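Local coordinates for ribosomal processing cysteine protease Prp (Streptococcus mutans, PDB 2G0I), which probably acts as a cysteine protease in ribosome biogenesis and binds calcium, at residues Q37-R42 against T139-T144; S49-G54 against Y100-L105; A85-S90 against S106-K111. All coordinates share one frame; numbering follows the deposited sequence.

Contact 1: residues Q37-R42 against T139-T144; sequences QATFIR and TAKIMT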
loop_
_atom_site.group_PDB
_atom_site.type_symbol
_atom_site.label_atom_id
_atom_site.label_comp_id
_atom_site.label_asym_id
_atom_site.label_seq_id
_atom_site.Cartn_x
_atom_site.Cartn_y
_atom_site.Cartn_z
ATOM N N GLN B 37 2.459 3.450 16.554
ATOM C CA GLN B 37 1.314 4.300 16.837
ATOM C C GLN B 37 1.112 5.242 15.647
ATOM O O GLN B 37 2.030 5.948 15.264
ATOM C CB GLN B 37 1.545 5.051 18.162
ATOM C CG GLN B 37 1.683 4.040 19.337
ATOM C CD GLN B 37 2.538 4.475 20.539
ATOM O OE1 GLN B 37 3.079 5.587 20.601
ATOM N NE2 GLN B 37 2.667 3.564 21.513
ATOM N N ALA B 38 -0.071 5.193 15.055
ATOM C CA ALA B 38 -0.444 6.101 13.998
ATOM C C ALA B 38 -1.559 7.061 14.472
ATOM O O ALA B 38 -2.532 6.608 15.093
ATOM C CB ALA B 38 -0.917 5.312 12.808
ATOM N N THR B 39 -1.427 8.354 14.151
ATOM C CA THR B 39 -2.418 9.385 14.534
ATOM C C THR B 39 -2.783 10.142 13.283
ATOM O O THR B 39 -1.917 10.809 12.669
ATOM C CB THR B 39 -1.833 10.355 15.615
ATOM O OG1 THR B 39 -1.401 9.598 16.745
ATOM C CG2 THR B 39 -2.830 11.453 16.043
ATOM N N PHE B 40 -4.033 9.967 12.863
ATOM C CA PHE B 40 -4.581 10.669 11.692
ATOM C C PHE B 40 -5.385 11.867 12.172
ATOM O O PHE B 40 -6.174 11.778 13.125
ATOM C CB PHE B 40 -5.507 9.739 10.912
ATOM C CG PHE B 40 -4.803 8.533 10.310
ATOM C CD1 PHE B 40 -4.476 8.529 8.940
ATOM C CD2 PHE B 40 -4.535 7.399 11.075
ATOM C CE1 PHE B 40 -3.837 7.445 8.345
ATOM C CE2 PHE B 40 -3.892 6.270 10.472
ATOM C CZ PHE B 40 -3.559 6.310 9.080
ATOM N N ILE B 41 -5.231 12.975 11.472
ATOM C CA ILE B 41 -6.110 14.103 11.705
ATOM C C ILE B 41 -6.956 14.364 10.474
ATOM O O ILE B 41 -6.409 14.599 9.381
ATOM C CB ILE B 41 -5.317 15.342 12.103
ATOM C CG1 ILE B 41 -4.579 15.068 13.408
ATOM C CG2 ILE B 41 -6.278 16.618 12.181
ATOM C CD1 ILE B 41 -3.641 16.141 13.775
ATOM N N ARG B 42 -8.279 14.355 10.678
ATOM C CA ARG B 42 -9.267 14.741 9.682
ATOM C C ARG B 42 -9.820 16.126 10.113
ATOM O O ARG B 42 -10.119 16.344 11.301
ATOM C CB ARG B 42 -10.396 13.710 9.657
ATOM C CG ARG B 42 -11.327 13.839 8.460
ATOM C CD ARG B 42 -12.427 12.752 8.466
ATOM N NE ARG B 42 -11.920 11.377 8.328
ATOM C CZ ARG B 42 -11.704 10.757 7.166
ATOM N NH1 ARG B 42 -11.958 11.379 6.020
ATOM N NH2 ARG B 42 -11.268 9.504 7.144
ATOM N N THR B 139 -1.382 0.469 16.954
ATOM C CA THR B 139 -2.493 1.194 17.545
ATOM C C THR B 139 -2.739 2.423 16.679
ATOM O O THR B 139 -1.787 3.086 16.261
ATOM C CB THR B 139 -2.151 1.605 18.996
ATOM O OG1 THR B 139 -1.899 0.411 19.774
ATOM C CG2 THR B 139 -3.329 2.272 19.630
ATOM N N ALA B 140 -4.002 2.701 16.368
ATOM C CA ALA B 140 -4.344 3.860 15.540
ATOM C C ALA B 140 -5.233 4.818 16.331
ATOM O O ALA B 140 -6.091 4.362 17.104
ATOM C CB ALA B 140 -5.056 3.396 14.232
ATOM N N LYS B 141 -5.014 6.128 16.152
ATOM C CA LYS B 141 -5.933 7.168 16.605
ATOM C C LYS B 141 -6.370 7.941 15.384
ATOM O O LYS B 141 -5.512 8.366 14.596
ATOM C CB LYS B 141 -5.244 8.143 17.568
ATOM C CG LYS B 141 -4.698 7.505 18.833
ATOM C CD LYS B 141 -4.386 8.519 19.934
ATOM C CE LYS B 141 -3.246 9.446 19.579
ATOM N NZ LYS B 141 -3.216 10.543 20.569
ATOM N N ILE B 142 -7.678 8.098 15.192
ATOM C CA ILE B 142 -8.216 9.011 14.165
ATOM C C ILE B 142 -8.856 10.146 14.954
ATOM O O ILE B 142 -9.676 9.895 15.849
ATOM C CB ILE B 142 -9.348 8.389 13.310
ATOM C CG1 ILE B 142 -9.086 6.916 12.938
ATOM C CG2 ILE B 142 -9.678 9.278 12.104
ATOM C CD1 ILE B 142 -7.651 6.536 12.501
HETATM N N MSE B 143 -8.492 11.383 14.629
HETATM C CA MSE B 143 -8.978 12.519 15.349
HETATM C C MSE B 143 -9.669 13.452 14.398
HETATM O O MSE B 143 -9.114 13.815 13.379
HETATM C CB MSE B 143 -7.813 13.168 16.014
HETATM C CG MSE B 143 -6.889 12.095 16.547
HETATM SE SE MSE B 143 -5.991 12.783 18.004
HETATM C CE MSE B 143 -7.540 13.229 19.174
ATOM N N THR B 144 -10.922 13.774 14.698
ATOM C CA THR B 144 -11.663 14.700 13.863
ATOM C C THR B 144 -11.731 15.942 14.715
ATOM O O THR B 144 -12.576 16.053 15.602
ATOM C CB THR B 144 -13.061 14.170 13.455
ATOM O OG1 THR B 144 -13.836 13.924 14.629
ATOM C CG2 THR B 144 -12.950 12.857 12.652
#
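F40 and I142 meet on the helix-facing side of two parallel strands. The I142 tip CD1 comes within 3.5 Å of the ring carbon CD2 of F40, the isoleucine running alongside the ring. I142 reaches this far inward because it bends at both torsions, chi1 -40° and chi2 -42°, which brings its end back toward the neighbouring strand. The carbonyl oxygen of K141 sits in the plane of the F40 ring, at its edge. On the other face, K141 runs alongside T39, its CE 3.4 Å from T39 OG1, and SE of the selenomethionine M143 lies 4.0 Å from T39 CG2.

Five backbone hydrogen bonds hold these groups in step. The peptides of A38, F40 and R42 each donate to the opposite strand, F40 N reaching K141 O at 2.8 Å, while K141 N and M143 N give theirs to A38 O and F40 O. The K141 N to A38 O bond is 2.7 Å long. Between them, CA-H...O contacts such as that of T39 CA with K141 O line the same seam.

Further out, L124 of helix 114-133 lies against F40, R42 and I142, and I127 packs on A38. R42 sends its guanidinium to E121 in a salt bridge that ties strand 36-43 to that helix. In the strand order of this chain's sheet, 138-144 is outermost on its side. It is fixed to strand 36-43 mainly by directional backbone hydrogen bonds, to which F40 and I142 add apolar contact against L124.

Contact 2: residues S49-G54 against Y100-L105; sequences SVELTG and YMKIDL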
loop_
_atom_site.group_PDB
_atom_site.type_symbol
_atom_site.label_atom_id
_atom_site.label_comp_id
_atom_site.label_asym_id
_atom_site.label_seq_id
_atom_site.Cartn_x
_atom_site.Cartn_y
_atom_site.Cartn_z
ATOM N N SER B 49 -3.401 15.038 7.920
ATOM C CA SER B 49 -2.077 14.575 8.336
ATOM C C SER B 49 -2.081 13.203 8.983
ATOM O O SER B 49 -3.085 12.747 9.518
ATOM C CB SER B 49 -1.416 15.577 9.286
ATOM O OG SER B 49 -2.110 15.643 10.535
ATOM N N VAL B 50 -0.917 12.565 8.963
ATOM C CA VAL B 50 -0.733 11.329 9.714
ATOM C C VAL B 50 0.662 11.349 10.299
ATOM O O VAL B 50 1.633 11.765 9.631
ATOM C CB VAL B 50 -1.033 10.047 8.867
ATOM C CG1 VAL B 50 -0.094 9.987 7.679
ATOM C CG2 VAL B 50 -0.836 8.777 9.730
ATOM N N GLU B 51 0.743 10.936 11.560
ATOM C CA GLU B 51 1.987 10.903 12.275
ATOM C C GLU B 51 2.197 9.484 12.736
ATOM O O GLU B 51 1.292 8.914 13.332
ATOM C CB GLU B 51 1.935 11.898 13.436
ATOM C CG GLU B 51 3.138 11.825 14.360
ATOM C CD GLU B 51 3.031 12.796 15.549
ATOM O OE1 GLU B 51 2.323 13.819 15.430
ATOM O OE2 GLU B 51 3.671 12.527 16.587
ATOM N N LEU B 52 3.361 8.895 12.452
ATOM C CA LEU B 52 3.640 7.541 12.943
ATOM C C LEU B 52 4.898 7.466 13.769
ATOM O O LEU B 52 5.882 8.105 13.436
ATOM C CB LEU B 52 3.756 6.545 11.798
ATOM C CG LEU B 52 2.497 6.395 10.944
ATOM C CD1 LEU B 52 2.728 7.180 9.679
ATOM C CD2 LEU B 52 2.201 4.967 10.654
ATOM N N THR B 53 4.877 6.640 14.814
ATOM C CA THR B 53 6.098 6.394 15.595
ATOM C C THR B 53 6.273 4.898 15.783
ATOM O O THR B 53 5.292 4.174 15.764
ATOM C CB THR B 53 6.034 7.106 16.979
ATOM O OG1 THR B 53 4.925 6.587 17.742
ATOM C CG2 THR B 53 5.859 8.626 16.809
ATOM N N GLY B 54 7.515 4.418 15.931
ATOM C CA GLY B 54 7.758 2.971 16.218
ATOM C C GLY B 54 8.045 2.036 15.037
ATOM O O GLY B 54 8.470 0.893 15.221
ATOM N N TYR B 100 10.167 8.144 13.631
ATOM C CA TYR B 100 9.120 9.150 13.544
ATOM C C TYR B 100 8.875 9.503 12.065
ATOM O O TYR B 100 9.824 9.627 11.261
ATOM C CB TYR B 100 9.551 10.400 14.314
ATOM C CG TYR B 100 8.596 11.552 14.211
ATOM C CD1 TYR B 100 7.462 11.597 15.006
ATOM C CD2 TYR B 100 8.800 12.581 13.281
ATOM C CE1 TYR B 100 6.553 12.628 14.913
ATOM C CE2 TYR B 100 7.872 13.647 13.165
ATOM C CZ TYR B 100 6.751 13.655 14.001
ATOM O OH TYR B 100 5.818 14.666 13.935
HETATM N N MSE B 101 7.604 9.692 11.714
HETATM C CA MSE B 101 7.244 10.126 10.386
HETATM C C MSE B 101 5.980 10.960 10.485
HETATM O O MSE B 101 5.054 10.619 11.213
HETATM C CB MSE B 101 7.011 8.917 9.497
HETATM C CG MSE B 101 6.676 9.233 8.079
HETATM SE SE MSE B 101 6.211 7.572 7.073
HETATM C CE MSE B 101 7.486 6.383 7.722
ATOM N N LYS B 102 5.953 12.075 9.778
ATOM C CA LYS B 102 4.730 12.813 9.705
ATOM C C LYS B 102 4.536 13.286 8.278
ATOM O O LYS B 102 5.428 13.956 7.709
ATOM C CB LYS B 102 4.751 13.975 10.691
ATOM C CG LYS B 102 3.433 14.770 10.633
ATOM C CD LYS B 102 3.336 15.799 11.751
ATOM C CE LYS B 102 1.944 16.380 11.739
ATOM N NZ LYS B 102 1.720 17.332 12.833
ATOM N N ILE B 103 3.403 12.905 7.697
ATOM C CA ILE B 103 2.990 13.385 6.366
ATOM C C ILE B 103 1.962 14.451 6.629
ATOM O O ILE B 103 0.977 14.187 7.321
ATOM C CB ILE B 103 2.357 12.256 5.540
ATOM C CG1 ILE B 103 3.379 11.124 5.398
ATOM C CG2 ILE B 103 1.876 12.767 4.147
ATOM C CD1 ILE B 103 2.751 9.729 5.216
ATOM N N ASP B 104 2.172 15.663 6.106
ATOM C CA ASP B 104 1.288 16.754 6.507
ATOM C C ASP B 104 0.854 17.522 5.265
ATOM O O ASP B 104 1.698 18.062 4.558
ATOM C CB ASP B 104 1.990 17.641 7.507
ATOM C CG ASP B 104 1.052 18.674 8.154
ATOM O OD1 ASP B 104 -0.115 18.840 7.738
ATOM O OD2 ASP B 104 1.511 19.312 9.115
ATOM N N LEU B 105 -0.445 17.504 4.997
ATOM C CA LEU B 105 -1.033 18.179 3.829
ATOM C C LEU B 105 -1.732 19.485 4.231
ATOM O O LEU B 105 -2.325 20.172 3.386
ATOM C CB LEU B 105 -2.057 17.273 3.111
ATOM C CG LEU B 105 -1.659 15.945 2.461
ATOM C CD1 LEU B 105 -2.866 15.280 1.956
ATOM C CD2 LEU B 105 -0.685 16.142 1.300
#
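The ring of Y100 meets E51 and T53 at its edge. Carboxylate oxygen OE2 of E51 lies in the ring plane, 3.3 Å from the ring carbon CE1 of Y100, and T53 CG2 approaches the neighbouring edge carbon CD1 of Y100 at 3.8 Å. Carboxylate and ring planes are turned 65° apart. Both side chains leave their strands with CG trans to the backbone nitrogen (chi1 173° for E51, 176° for Y100), which swings the ring across the seam to the glutamate, and the extended E51 chain carries its carboxylate to the ring's edge. OE1 of E51 is 4.4 Å from K102 NZ, too far for a salt bridge, though the opposite charges could still attract. At the far end of this same face, D104 turns its OD1 to the hydroxyl of S106.

Beneath these groups the strands run antiparallel. V50 with I103 and L52 with M101 are hydrogen-bonded pairs, each closed by two backbone hydrogen bonds; L52 N to M101 O is the shortest at 2.7 Å. S49-D104, E51-K102 and T53-Y100 are non-hydrogen-bonded pairs.

The opposite face is apolar. V50 and I103 stand next to each other, CG1 of V50 3.8 Å from CD1 of I103, while L52 CD1 lies 4.4 Å from SE of the selenomethionine M101. Helix 61-84 covers this side, with V70 and S74 against L52 and L77 against I103.

These two inner strands therefore have two unlike faces: a hydrophobic one buried under a helix of the alpha-beta sandwich, and a polar one where an acidic oxygen meets the electropositive C-H edge of a tyrosine, with a lysine close by that would probably favour the charged form of E51.

Contact 3: residues A85-S90 against S106-K111; sequences ADCTVS and SYITNK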
loop_
_atom_site.group_PDB
_atom_site.type_symbol
_atom_site.label_atom_id
_atom_site.label_comp_id
_atom_site.label_asym_id
_atom_site.label_seq_id
_atom_site.Cartn_x
_atom_site.Cartn_y
_atom_site.Cartn_z
ATOM N N ALA B 85 -1.034 11.907 -8.031
ATOM C CA ALA B 85 -2.043 12.852 -7.584
ATOM C C ALA B 85 -1.569 14.294 -7.671
ATOM O O ALA B 85 -2.294 15.187 -7.222
ATOM C CB ALA B 85 -2.492 12.541 -6.143
ATOM N N ASP B 86 -0.362 14.516 -8.200
ATOM C CA ASP B 86 0.130 15.869 -8.419
ATOM C C ASP B 86 0.161 16.659 -7.098
ATOM O O ASP B 86 -0.296 17.820 -7.019
ATOM C CB ASP B 86 -0.776 16.563 -9.453
ATOM C CG ASP B 86 -0.281 17.941 -9.841
ATOM O OD1 ASP B 86 0.952 18.155 -9.822
ATOM O OD2 ASP B 86 -1.139 18.795 -10.181
ATOM N N CYS B 87 0.713 16.020 -6.075
ATOM C CA CYS B 87 0.705 16.533 -4.710
ATOM C C CYS B 87 2.058 16.271 -4.024
ATOM O O CYS B 87 2.399 15.121 -3.694
ATOM C CB CYS B 87 -0.460 15.884 -3.939
ATOM S SG CYS B 87 -0.696 16.370 -2.198
ATOM N N THR B 88 2.841 17.329 -3.806
ATOM C CA THR B 88 4.047 17.153 -3.016
ATOM C C THR B 88 3.754 17.456 -1.566
ATOM O O THR B 88 3.271 18.544 -1.192
ATOM C CB THR B 88 5.318 17.885 -3.564
ATOM O OG1 THR B 88 5.637 17.368 -4.861
ATOM C CG2 THR B 88 6.543 17.654 -2.658
ATOM N N VAL B 89 4.018 16.459 -0.748
ATOM C CA VAL B 89 3.672 16.580 0.646
ATOM C C VAL B 89 4.827 17.206 1.401
ATOM O O VAL B 89 5.978 17.222 0.924
ATOM C CB VAL B 89 3.194 15.201 1.240
ATOM C CG1 VAL B 89 2.178 14.588 0.301
ATOM C CG2 VAL B 89 4.365 14.225 1.466
ATOM N N SER B 90 4.504 17.723 2.577
ATOM C CA SER B 90 5.494 18.020 3.552
ATOM C C SER B 90 5.678 16.697 4.309
ATOM O O SER B 90 4.699 16.032 4.671
ATOM C CB SER B 90 4.960 19.118 4.452
ATOM O OG SER B 90 5.753 19.271 5.596
ATOM N N SER B 106 -1.684 19.799 5.512
ATOM C CA SER B 106 -2.394 20.967 6.077
ATOM C C SER B 106 -2.226 22.261 5.264
ATOM O O SER B 106 -3.185 23.019 5.092
ATOM C CB SER B 106 -1.953 21.183 7.511
ATOM O OG SER B 106 -2.219 19.989 8.248
ATOM N N TYR B 107 -1.023 22.491 4.748
ATOM C CA TYR B 107 -0.732 23.714 4.005
ATOM C C TYR B 107 -0.783 23.569 2.470
ATOM O O TYR B 107 -0.574 24.558 1.770
ATOM C CB TYR B 107 0.609 24.310 4.485
ATOM C CG TYR B 107 0.581 24.697 5.957
ATOM C CD1 TYR B 107 0.280 25.994 6.342
ATOM C CD2 TYR B 107 0.825 23.750 6.965
ATOM C CE1 TYR B 107 0.226 26.358 7.703
ATOM C CE2 TYR B 107 0.777 24.102 8.327
ATOM C CZ TYR B 107 0.480 25.412 8.679
ATOM O OH TYR B 107 0.435 25.801 10.008
ATOM N N ILE B 108 -1.091 22.370 1.944
ATOM C CA ILE B 108 -0.978 22.115 0.488
ATOM C C ILE B 108 -2.309 22.517 -0.140
ATOM O O ILE B 108 -3.340 22.099 0.357
ATOM C CB ILE B 108 -0.700 20.611 0.174
ATOM C CG1 ILE B 108 0.503 20.063 0.980
ATOM C CG2 ILE B 108 -0.583 20.381 -1.340
ATOM C CD1 ILE B 108 1.851 20.871 0.903
ATOM N N THR B 109 -2.311 23.356 -1.188
ATOM C CA THR B 109 -3.594 23.967 -1.603
ATOM C C THR B 109 -4.541 22.946 -2.215
ATOM O O THR B 109 -5.758 23.061 -2.078
ATOM C CB THR B 109 -3.437 25.295 -2.442
ATOM O OG1 THR B 109 -2.184 25.273 -3.112
ATOM C CG2 THR B 109 -3.428 26.522 -1.516
ATOM N N ASN B 110 -3.993 21.888 -2.799
ATOM C CA ASN B 110 -4.864 20.844 -3.332
ATOM C C ASN B 110 -5.039 19.617 -2.402
ATOM O O ASN B 110 -5.373 18.522 -2.846
ATOM C CB ASN B 110 -4.486 20.483 -4.789
ATOM C CG ASN B 110 -3.207 19.659 -4.888
ATOM O OD1 ASN B 110 -2.299 19.760 -4.044
ATOM N ND2 ASN B 110 -3.118 18.849 -5.936
ATOM N N LYS B 111 -4.874 19.822 -1.101
ATOM C CA LYS B 111 -5.162 18.746 -0.135
ATOM C C LYS B 111 -6.532 18.098 -0.297
ATOM O O LYS B 111 -6.681 16.929 -0.005
ATOM C CB LYS B 111 -4.996 19.240 1.308
ATOM C CG LYS B 111 -5.901 20.405 1.677
ATOM C CD LYS B 111 -5.479 20.994 2.989
ATOM C CE LYS B 111 -6.303 22.242 3.297
ATOM N NZ LYS B 111 -6.065 22.671 4.711
HETATM O O HOH W 1 0.298 20.037 -4.545
#
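Neither segment is regular helix or strand where D86 and N110 meet. D86 leaves the end of helix 61-84 with positive phi (58°), and the chain then straightens through C87 and T88 toward strand 90-94. Opposite it, I108 to K111 form a type I beta turn, closed by a K111 N to I108 O bond of 3.1 Å.

From this turn the N110 amide donates through ND2 to D86 O at 3.2 Å, with the donor lying well above the carbonyl plane, 49° out of it. A chi1 of 74° sets CG of N110 between its backbone N and carbonyl carbon and directs the amide at the loop. ND2 also bonds D113, while a water donates to N110 OD1 at 2.7 Å and only weakly to D86 O.

Beside the amide, I108 points its CD1 at T88 O, 3.4 Å away, and its CG2 rests 4.1 Å from C87 SG. L105 packs on the sulfur, and V116 of helix 114-133 on the cysteine side chain.

One asparagine thus bridges two loops: ND2 makes the direct link, and OD1 adds only a weak one through water. The off-plane direct bond suggests a modest grip, supplemented by the isoleucine and the buried cysteine.

Overall arrangement
From the N terminus, strand 36-43 leads directly into strand 46-53, and the two lie side by side, so contacts 1 and 2 share a sheet: T39 O probably hydrogen-bonds E51 N, and F40 packs on V50. Helix 61-84 follows, ending in 85-90. Strands 90-94 and 100-104 come next, the second returning to 49-54 to close contact 2. The chain then enters 106-111, which closes contact 3 against 85-90; contacts 2 and 3 cross along the chain and touch where L105 meets C87 and V89. After helix 114-133, strand 138-144 closes contact 1, whose long loop encloses both others. Contacts 1 and 2 build the sheet, while contact 3 joins the loop after helix 61-84 to that before helix 114-133.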